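PDB 4B9W: tudor domain-containing protein 1 from Mus musculus, which acts in spermatogenesis through the piRNA pathway to repress transposable elements, its third extended Tudor domain, the part described here, binding arginine-methylated peptide of a Piwi protein. Local coordinates for residues A[130-134]-A[170-176]. Sequence-based numbering, arbitrary orientation.
Sequences QCWLV and NGVGVEL
Cys131, Trp132 and Leu133 pair in parallel with Val172, Gly173 and Val174, the two strand axes crossing at -43° and four backbone hydrogen bonds joining them, from Val172 N to Gln130 O through to Val134 N to Val174 O. The straightest is Val174 N to Trp132 O at 2.8 Å. One face of the Trp132 indole lies over the backbone of Val172 and Gly173. Its torsion swings the ring there, CG sitting between the backbone N and the carbonyl carbon (chi1 47°). Gly173 CA presses a CH-pi contact onto the five-membered ring, 3.4 Å from its centroid, while Val172 O lies under the same face. With no side chain at Gly173, Trp132 NE1 and Val134 CG1 both close on its backbone. At the six-membered end, Asn170 OD1 meets the ring edge near its plane, 3.4 Å from CZ3, with the amide nearly upright to the indole (80°). NE1 donates to Glu166 on strand 160-168, the antiparallel neighbour of 171-178. These strands belong to the mixed sheet of the SN-like part of the extended Tudor domain, apart from the five-stranded antiparallel Tudor core. Replacing Trp132 by an alanine would probably uncover the Gly173 backbone and leave Glu166 without its indole donor. Across the sheet from the indole, Cys131 SG rests on Val172 CG2 at 3.7 Å. Val134 sets CG1 against Gly173 C, 3.5 Å away. Leu133 brings CD2 to Leu176 CG (3.8 Å), the two side chains crossing at about a right angle, and Phe151 of helix 145-155 touches both.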
loop_
_atom_site.group_PDB
_atom_site.type_symbol
_atom_site.label_atom_id
_atom_site.label_comp_id
_atom_site.label_asym_id
_atom_site.label_seq_id
_atom_site.Cartn_x
_atom_site.Cartn_y
_atom_site.Cartn_z
ATOM N N GLN A 130 12.950 5.011 1.028
ATOM C CA GLN A 130 11.823 5.649 0.326
ATOM C C GLN A 130 12.063 7.145 0.242
ATOM O O GLN A 130 12.426 7.748 1.247
ATOM C CB GLN A 130 10.479 5.392 1.031
ATOM C CG GLN A 130 9.302 5.941 0.241
ATOM C CD GLN A 130 7.961 5.670 0.902
ATOM O OE1 GLN A 130 7.894 5.266 2.065
ATOM N NE2 GLN A 130 6.885 5.915 0.167
ATOM N N CYS A 131 11.860 7.724 -0.943
ATOM C CA CYS A 131 12.037 9.143 -1.174
ATOM C C CYS A 131 10.811 9.746 -1.831
ATOM O O CYS A 131 9.941 9.033 -2.269
ATOM C CB CYS A 131 13.229 9.419 -2.078
ATOM S SG CYS A 131 14.774 8.721 -1.494
ATOM N N TRP A 132 10.747 11.072 -1.838
ATOM C CA TRP A 132 9.799 11.826 -2.679
ATOM C C TRP A 132 10.461 13.097 -3.045
ATOM O O TRP A 132 11.308 13.546 -2.324
ATOM C CB TRP A 132 8.486 12.105 -1.966
ATOM C CG TRP A 132 8.615 12.627 -0.564
ATOM C CD1 TRP A 132 8.675 13.959 -0.136
ATOM C CD2 TRP A 132 8.668 11.827 0.660
ATOM N NE1 TRP A 132 8.769 14.016 1.237
ATOM C CE2 TRP A 132 8.778 12.770 1.766
ATOM C CE3 TRP A 132 8.635 10.456 0.935
ATOM C CZ2 TRP A 132 8.864 12.347 3.075
ATOM C CZ3 TRP A 132 8.708 10.036 2.269
ATOM C CH2 TRP A 132 8.823 10.963 3.313
ATOM N N LEU A 133 10.121 13.684 -4.183
ATOM C CA LEU A 133 10.684 14.980 -4.552
ATOM C C LEU A 133 9.966 16.053 -3.745
ATOM O O LEU A 133 8.769 15.980 -3.556
ATOM C CB LEU A 133 10.500 15.273 -6.047
ATOM C CG LEU A 133 11.292 14.410 -7.046
ATOM C CD1 LEU A 133 10.999 14.888 -8.461
ATOM C CD2 LEU A 133 12.775 14.450 -6.764
ATOM N N VAL A 134 10.694 17.044 -3.249
ATOM C CA VAL A 134 10.031 18.103 -2.500
ATOM C C VAL A 134 9.514 19.185 -3.451
ATOM O O VAL A 134 9.945 19.284 -4.605
ATOM C CB VAL A 134 10.931 18.715 -1.420
ATOM C CG1 VAL A 134 11.263 17.660 -0.371
ATOM C CG2 VAL A 134 12.175 19.335 -2.043
ATOM N N ASN A 170 8.927 7.315 7.932
ATOM C CA ASN A 170 8.776 6.395 6.790
ATOM C C ASN A 170 9.672 6.674 5.544
ATOM O O ASN A 170 9.624 5.912 4.575
ATOM C CB ASN A 170 7.281 6.299 6.391
ATOM C CG ASN A 170 6.798 7.495 5.582
ATOM O OD1 ASN A 170 7.551 8.103 4.820
ATOM N ND2 ASN A 170 5.522 7.818 5.722
ATOM N N GLY A 171 10.469 7.748 5.555
ATOM C CA GLY A 171 11.331 8.077 4.399
ATOM C C GLY A 171 11.895 9.487 4.372
ATOM O O GLY A 171 11.938 10.144 5.397
ATOM N N VAL A 172 12.337 9.941 3.195
ATOM C CA VAL A 172 12.936 11.264 3.031
ATOM C C VAL A 172 12.457 12.042 1.780
ATOM O O VAL A 172 12.352 11.487 0.679
ATOM C CB VAL A 172 14.494 11.181 3.028
ATOM C CG1 VAL A 172 15.009 10.418 4.242
ATOM C CG2 VAL A 172 15.030 10.547 1.760
ATOM N N GLY A 173 12.166 13.334 1.974
ATOM C CA GLY A 173 11.883 14.262 0.882
ATOM C C GLY A 173 13.204 14.842 0.383
ATOM O O GLY A 173 13.990 15.370 1.169
ATOM N N VAL A 174 13.459 14.737 -0.914
ATOM C CA VAL A 174 14.748 15.134 -1.487
ATOM C C VAL A 174 14.586 16.094 -2.647
ATOM O O VAL A 174 13.545 16.130 -3.313
ATOM C CB VAL A 174 15.553 13.921 -2.019
ATOM C CG1 VAL A 174 15.922 12.978 -0.882
ATOM C CG2 VAL A 174 14.761 13.197 -3.111
ATOM N N GLU A 175 15.632 16.889 -2.855
ATOM C CA GLU A 175 15.844 17.631 -4.081
ATOM C C GLU A 175 16.921 16.858 -4.840
ATOM O O GLU A 175 17.972 16.514 -4.262
ATOM C CB GLU A 175 16.306 19.048 -3.724
ATOM C CG GLU A 175 16.496 20.000 -4.885
ATOM C CD GLU A 175 17.470 21.132 -4.544
ATOM O OE1 GLU A 175 18.674 20.868 -4.228
ATOM O OE2 GLU A 175 17.032 22.298 -4.607
ATOM N N LEU A 176 16.642 16.546 -6.106
ATOM C CA LEU A 176 17.515 15.725 -6.966
ATOM C C LEU A 176 18.107 16.587 -8.075
ATOM O O LEU A 176 17.378 17.306 -8.779
ATOM C CB LEU A 176 16.734 14.589 -7.627
ATOM C CG LEU A 176 16.354 13.332 -6.839
ATOM C CD1 LEU A 176 15.835 12.267 -7.800
ATOM C CD2 LEU A 176 17.526 12.779 -6.039
#